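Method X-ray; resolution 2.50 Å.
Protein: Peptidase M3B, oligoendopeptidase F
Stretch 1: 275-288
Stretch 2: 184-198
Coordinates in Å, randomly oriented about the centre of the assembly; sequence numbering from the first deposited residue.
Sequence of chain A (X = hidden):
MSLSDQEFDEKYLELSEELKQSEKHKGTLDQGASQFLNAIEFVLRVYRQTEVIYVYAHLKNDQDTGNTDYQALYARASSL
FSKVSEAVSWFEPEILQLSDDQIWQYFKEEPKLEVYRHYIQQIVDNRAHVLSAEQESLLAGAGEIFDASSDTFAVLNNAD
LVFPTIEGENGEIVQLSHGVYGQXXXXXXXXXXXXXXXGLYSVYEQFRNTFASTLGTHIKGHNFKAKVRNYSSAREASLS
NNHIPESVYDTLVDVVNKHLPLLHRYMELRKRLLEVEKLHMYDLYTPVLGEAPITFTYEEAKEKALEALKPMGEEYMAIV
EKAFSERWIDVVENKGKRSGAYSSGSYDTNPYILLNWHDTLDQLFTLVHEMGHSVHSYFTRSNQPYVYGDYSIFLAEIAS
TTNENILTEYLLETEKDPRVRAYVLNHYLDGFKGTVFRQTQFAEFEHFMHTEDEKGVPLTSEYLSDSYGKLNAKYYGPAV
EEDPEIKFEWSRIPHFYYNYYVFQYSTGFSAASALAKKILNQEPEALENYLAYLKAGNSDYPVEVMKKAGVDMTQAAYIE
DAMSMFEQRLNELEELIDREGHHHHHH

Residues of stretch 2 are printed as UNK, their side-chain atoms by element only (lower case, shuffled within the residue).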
# COMPACT_ATOMS: atom_id res chain seq x y z
N GLU A 275 -39.08 6.89 20.39
CA GLU A 275 -39.96 5.99 21.14
C GLU A 275 -39.63 4.53 20.88
O GLU A 275 -40.49 3.66 21.06
CB GLU A 275 -41.42 6.24 20.79
CG GLU A 275 -41.97 7.57 21.26
CD GLU A 275 -43.48 7.69 21.06
OE1 GLU A 275 -43.93 7.71 19.90
OE2 GLU A 275 -44.21 7.76 22.08
N VAL A 276 -38.40 4.26 20.46
CA VAL A 276 -37.95 2.89 20.23
C VAL A 276 -37.48 2.23 21.52
O VAL A 276 -37.04 2.91 22.45
CB VAL A 276 -36.82 2.83 19.18
CG1 VAL A 276 -37.39 3.15 17.79
CG2 VAL A 276 -35.70 3.81 19.54
N GLU A 277 -37.62 0.92 21.60
CA GLU A 277 -37.21 0.16 22.78
C GLU A 277 -35.71 0.34 23.00
O GLU A 277 -35.26 0.53 24.12
CB GLU A 277 -37.55 -1.33 22.64
CG GLU A 277 -37.30 -2.16 23.88
CD GLU A 277 -38.15 -1.72 25.06
OE1 GLU A 277 -39.27 -1.20 24.83
OE2 GLU A 277 -37.71 -1.88 26.22
N LYS A 278 -34.94 0.29 21.92
CA LYS A 278 -33.51 0.52 22.02
C LYS A 278 -32.96 1.36 20.87
O LYS A 278 -33.32 1.15 19.72
CB LYS A 278 -32.78 -0.82 22.18
CG LYS A 278 -32.57 -1.18 23.65
CD LYS A 278 -32.56 -2.65 23.91
CE LYS A 278 -32.29 -2.93 25.38
NZ LYS A 278 -33.21 -2.17 26.25
N LEU A 279 -32.10 2.32 21.20
CA LEU A 279 -31.52 3.22 20.20
C LEU A 279 -30.24 2.64 19.62
O LEU A 279 -29.32 2.31 20.37
CB LEU A 279 -31.19 4.59 20.81
CG LEU A 279 -30.92 5.73 19.81
CD1 LEU A 279 -32.17 6.11 19.02
CD2 LEU A 279 -30.37 6.97 20.51
N HIS A 280 -30.18 2.53 18.30
CA HIS A 280 -28.99 1.95 17.68
C HIS A 280 -28.29 2.99 16.80
O HIS A 280 -28.89 4.01 16.43
CB HIS A 280 -29.36 0.74 16.81
CG HIS A 280 -30.03 -0.37 17.54
ND1 HIS A 280 -29.38 -1.53 17.90
CD2 HIS A 280 -31.32 -0.52 17.95
CE1 HIS A 280 -30.23 -2.34 18.51
NE2 HIS A 280 -31.41 -1.75 18.56
N MSE A 281 -27.04 2.71 16.43
CA MSE A 281 -26.33 3.55 15.48
C MSE A 281 -27.20 3.87 14.26
O MSE A 281 -27.23 5.00 13.79
CB MSE A 281 -24.99 2.92 15.06
CG MSE A 281 -23.96 2.80 16.22
SE MSE A 281 -23.71 4.48 17.26
CE MSE A 281 -23.07 5.68 15.84
N TYR A 282 -27.96 2.88 13.79
CA TYR A 282 -28.75 3.12 12.57
C TYR A 282 -30.02 3.94 12.82
O TYR A 282 -30.87 4.07 11.93
CB TYR A 282 -29.08 1.81 11.86
CG TYR A 282 -29.76 0.76 12.72
CD1 TYR A 282 -31.10 0.87 13.08
CD2 TYR A 282 -29.05 -0.36 13.15
CE1 TYR A 282 -31.72 -0.12 13.86
CE2 TYR A 282 -29.66 -1.36 13.92
CZ TYR A 282 -30.99 -1.23 14.28
OH TYR A 282 -31.57 -2.21 15.06
N ASP A 283 -30.14 4.50 14.02
CA ASP A 283 -31.26 5.41 14.33
C ASP A 283 -30.84 6.87 14.51
O ASP A 283 -31.69 7.70 14.82
CB ASP A 283 -31.98 4.97 15.61
CG ASP A 283 -32.66 3.62 15.47
OD1 ASP A 283 -33.25 3.36 14.39
OD2 ASP A 283 -32.61 2.84 16.44
N LEU A 284 -29.56 7.19 14.35
CA LEU A 284 -29.08 8.52 14.75
C LEU A 284 -29.15 9.59 13.66
O LEU A 284 -28.92 10.76 13.94
CB LEU A 284 -27.64 8.46 15.29
CG LEU A 284 -27.33 7.47 16.42
CD1 LEU A 284 -25.97 7.77 17.02
CD2 LEU A 284 -28.39 7.49 17.50
N TYR A 285 -29.47 9.20 12.43
CA TYR A 285 -29.42 10.16 11.32
C TYR A 285 -30.77 10.42 10.71
O TYR A 285 -30.88 11.15 9.73
CB TYR A 285 -28.43 9.70 10.25
CG TYR A 285 -27.07 9.38 10.83
CD1 TYR A 285 -26.78 8.10 11.30
CD2 TYR A 285 -26.09 10.36 10.94
CE1 TYR A 285 -25.54 7.80 11.85
CE2 TYR A 285 -24.85 10.07 11.49
CZ TYR A 285 -24.57 8.80 11.94
OH TYR A 285 -23.35 8.52 12.48
N THR A 286 -31.81 9.83 11.29
CA THR A 286 -33.18 10.03 10.83
C THR A 286 -33.79 11.21 11.60
O THR A 286 -33.45 11.42 12.76
CB THR A 286 -33.99 8.72 11.01
OG1 THR A 286 -35.24 8.80 10.31
CG2 THR A 286 -34.25 8.41 12.47
N PRO A 287 -34.68 11.99 10.96
CA PRO A 287 -35.22 13.21 11.61
C PRO A 287 -36.04 12.88 12.85
O PRO A 287 -36.87 11.97 12.81
CB PRO A 287 -36.14 13.81 10.54
CG PRO A 287 -35.67 13.19 9.24
CD PRO A 287 -35.23 11.81 9.61
N VAL A 288 -35.79 13.59 13.95
CA VAL A 288 -36.57 13.35 15.16
C VAL A 288 -37.74 14.31 15.26
O VAL A 288 -38.71 14.03 15.96
CB VAL A 288 -35.73 13.48 16.43
CG1 VAL A 288 -34.70 12.36 16.50
CG2 VAL A 288 -35.06 14.84 16.50
N UNK A 184 -30.73 6.18 2.66
CA UNK A 184 -31.35 5.04 3.31
C UNK A 184 -31.21 5.11 4.84
O UNK A 184 -32.12 4.70 5.55
c UNK A 184 -30.38 2.23 0.83
c UNK A 184 -32.59 3.25 1.08
c UNK A 184 -31.13 3.45 1.29
c UNK A 184 -30.80 3.73 2.76
N UNK A 185 -30.10 5.65 5.34
CA UNK A 185 -29.94 5.82 6.79
C UNK A 185 -30.87 6.88 7.37
O UNK A 185 -31.03 6.96 8.59
c UNK A 185 -28.48 6.11 7.17
c UNK A 185 -28.12 4.51 9.08
c UNK A 185 -27.98 3.71 6.77
c UNK A 185 -27.71 4.88 7.67
N UNK A 186 -31.51 7.67 6.51
CA UNK A 186 -32.38 8.75 6.97
C UNK A 186 -33.84 8.37 6.87
O UNK A 186 -34.72 9.11 7.29
o UNK A 186 -31.38 12.16 4.63
c UNK A 186 -30.75 10.63 6.36
c UNK A 186 -32.14 10.02 6.17
o UNK A 186 -29.40 12.42 5.54
c UNK A 186 -30.49 11.82 5.44
N UNK A 187 -34.11 7.21 6.29
CA UNK A 187 -35.47 6.80 6.01
C UNK A 187 -36.31 6.73 7.28
O UNK A 187 -35.80 6.40 8.36
c UNK A 187 -35.46 5.44 5.30
o UNK A 187 -36.74 4.83 5.35
N UNK A 188 -37.59 7.05 7.17
CA UNK A 188 -38.47 6.96 8.33
C UNK A 188 -38.89 5.51 8.51
O UNK A 188 -39.54 5.16 9.49
c UNK A 188 -39.31 9.28 7.87
o UNK A 188 -40.52 7.33 7.10
c UNK A 188 -39.71 7.84 8.17
N UNK A 189 -38.52 4.68 7.54
CA UNK A 189 -38.83 3.26 7.59
C UNK A 189 -37.66 2.54 8.27
O UNK A 189 -36.64 2.23 7.64
o UNK A 189 -39.15 0.55 7.16
c UNK A 189 -39.10 2.73 6.18
c UNK A 189 -39.45 1.25 6.17
o UNK A 189 -40.01 0.80 5.16
N UNK A 190 -37.82 2.27 9.56
CA UNK A 190 -36.76 1.72 10.37
C UNK A 190 -36.16 0.43 9.83
O UNK A 190 -34.97 0.19 9.96
c UNK A 190 -36.06 1.26 12.74
c UNK A 190 -35.33 0.69 16.28
c UNK A 190 -37.22 1.49 11.81
c UNK A 190 -36.50 1.08 14.16
n UNK A 190 -35.37 1.22 15.07
n UNK A 190 -34.26 0.87 17.04
n UNK A 190 -36.35 -0.03 16.73
N UNK A 191 -36.99 -0.42 9.24
CA UNK A 191 -36.50 -1.70 8.73
C UNK A 191 -35.47 -1.46 7.63
O UNK A 191 -34.48 -2.18 7.53
n UNK A 191 -38.39 -2.61 3.30
c UNK A 191 -37.96 -3.35 4.32
n UNK A 191 -38.76 -3.54 5.38
c UNK A 191 -37.24 -3.75 7.38
c UNK A 191 -38.40 -4.35 6.55
n UNK A 191 -36.73 -3.86 4.29
c UNK A 191 -37.67 -2.55 8.21
N UNK A 192 -35.72 -0.44 6.82
CA UNK A 192 -34.84 -0.09 5.71
C UNK A 192 -33.51 0.45 6.22
O UNK A 192 -32.44 0.11 5.70
c UNK A 192 -34.53 1.70 3.94
c UNK A 192 -35.54 0.92 4.79
c UNK A 192 -36.57 0.21 3.92
N UNK A 193 -33.58 1.28 7.25
CA UNK A 193 -32.41 1.76 7.97
C UNK A 193 -31.54 0.61 8.50
O UNK A 193 -30.33 0.57 8.27
n UNK A 193 -35.99 5.39 11.21
c UNK A 193 -32.85 2.67 9.14
c UNK A 193 -34.94 4.86 11.81
n UNK A 193 -33.84 4.64 11.09
c UNK A 193 -33.75 5.00 9.68
c UNK A 193 -32.83 4.13 8.81
n UNK A 193 -35.03 4.53 13.09
N UNK A 194 -32.17 -0.32 9.21
CA UNK A 194 -31.42 -1.41 9.83
C UNK A 194 -30.79 -2.27 8.76
O UNK A 194 -29.66 -2.75 8.89
c UNK A 194 -32.83 -4.35 12.00
c UNK A 194 -31.77 -3.53 11.28
o UNK A 194 -34.03 -4.08 11.82
o UNK A 194 -32.47 -5.26 12.77
c UNK A 194 -32.37 -2.25 10.69
N UNK A 195 -31.53 -2.45 7.67
CA UNK A 195 -31.05 -3.33 6.61
C UNK A 195 -29.89 -2.71 5.82
O UNK A 195 -28.96 -3.41 5.44
c UNK A 195 -32.21 -3.71 5.69
N UNK A 196 -29.94 -1.39 5.59
CA UNK A 196 -28.87 -0.67 4.90
C UNK A 196 -27.61 -0.68 5.72
O UNK A 196 -26.52 -0.92 5.20
c UNK A 196 -29.27 0.79 4.61
N UNK A 197 -27.77 -0.42 7.01
CA UNK A 197 -26.66 -0.36 7.95
C UNK A 197 -25.96 -1.72 7.99
O UNK A 197 -24.74 -1.78 7.81
c UNK A 197 -27.21 0.05 9.32
c UNK A 197 -24.35 0.14 12.51
c UNK A 197 -26.06 -1.01 11.28
c UNK A 197 -25.41 1.20 10.64
c UNK A 197 -26.20 0.07 10.42
c UNK A 197 -24.49 1.23 11.67
c UNK A 197 -25.14 -0.98 12.31
N UNK A 198 -26.72 -2.79 8.20
CA UNK A 198 -26.16 -4.16 8.26
C UNK A 198 -25.59 -4.67 6.94
O UNK A 198 -24.59 -5.40 6.92
c UNK A 198 -28.52 -5.47 12.38
c UNK A 198 -28.54 -5.72 10.88
n UNK A 198 -29.77 -5.93 13.02
c UNK A 198 -27.20 -5.16 8.79
c UNK A 198 -27.26 -5.16 10.30
O HOH W 1 -30.45 6.78 11.33
O HOH W 2 -35.44 -1.25 19.42

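Position 184 carries four carbons, forked at the second, and lies beyond reach of stretch 1; the fork gives Leu184. Position 185 repeats that pattern, but one terminal carbon lies 3.8 Å from Tyr282 CA and 4.0 Å from Tyr282 CB, an apolar contact. This is Leu185.

Position 186 has three carbons, the third bearing two oxygens, and its second carbon lies 3.4 Å from Tyr285 O. A carboxylate at that length is Glu186. Its CA is 4.1 Å from Thr286 CA, so the backbones run close here. Position 187 has one carbon and one oxygen, its CA-to-CB bond directed away from stretch 1: Ser187. Position 188 has one carbon carrying an oxygen and a carbon; its CA lies 4.2 Å from Thr286 OG1, and its CA-to-CB bond points sideways. This is Thr188. Position 189 has two carbons, the second with two oxygens, and no partner in stretch 1. Asp189 instead caps the following helix, OD1 accepting a weak bond from the N atom of position 191 at 3.2 Å; Asp189 N in turn donates to Ser187 OG at 2.8 Å.

Position 190 shows three carbons, a nitrogen, then a carbon with two more nitrogens: a guanidinium, whose nitrogens reach Asp283 and Lys278 O. This is Arg190. The chain is extended, with chi1 to chi3 all t, and this brings its end to stretch 1. Arg190 NH1 donates to Asp283 OD2 at 2.6 Å and to Lys278 O at 2.9 Å, while Arg190 NE donates to Asp283 OD1 at 3.1 Å. Val276 CG1 covers one face of the group, 3.5 Å from Arg190 NH2. Position 191 has the same atoms, but its CA-to-CB bond points away, and is Arg191. Position 192, one carbon carrying two, is Val192, out of reach.

Position 193 again ends in a guanidinium; its CA-to-CB bond points toward stretch 1, and a terminal nitrogen comes within 2.5 Å of Asp283 OD1. This is Arg193. That nitrogen, NH2, forms a very short salt bridge with an N-H...O angle of 170°, and Arg193 NE donates to Tyr282 O at 3.1 Å. Position 194 has three carbons and a terminal pair of oxygens; its CB sits 4.0 Å from the Tyr282 ring centroid, 15° off the normal, a CH-pi contact. This is Glu194.

Positions 195 and 196 have one carbon each, Ala195 and Ala196, neither in contact. Position 197 has one carbon and a six-carbon ring without oxygen, which meets the Tyr282 ring and Met281 CB: Phe197. The Tyr282 edge is turned toward its face, with centroids 5.5 Å apart and planes at 60°; Met281 CB lies 3.8 Å from Phe197 CE1. Position 198, four carbons in a row ending in nitrogen, is Lys198, whose NZ forms a salt bridge with Glu194 OE2 at 2.8 Å.

The contact, 745 Å² in all, joins charge to packing. Asp283 salt-bridges both Arg190 and Arg193, and Asp283 OD2 also accepts from His280 N at 3.1 Å, tying the carboxylate to its own loop. Tyr282 packs among Leu185, Glu194 and Phe197. Water 1 links the backbones, donating to Leu185 O and accepting from Tyr285 N, both at 2.8 Å.

Stretch 2, residues 184-198: LLESTDRRVREAAFK
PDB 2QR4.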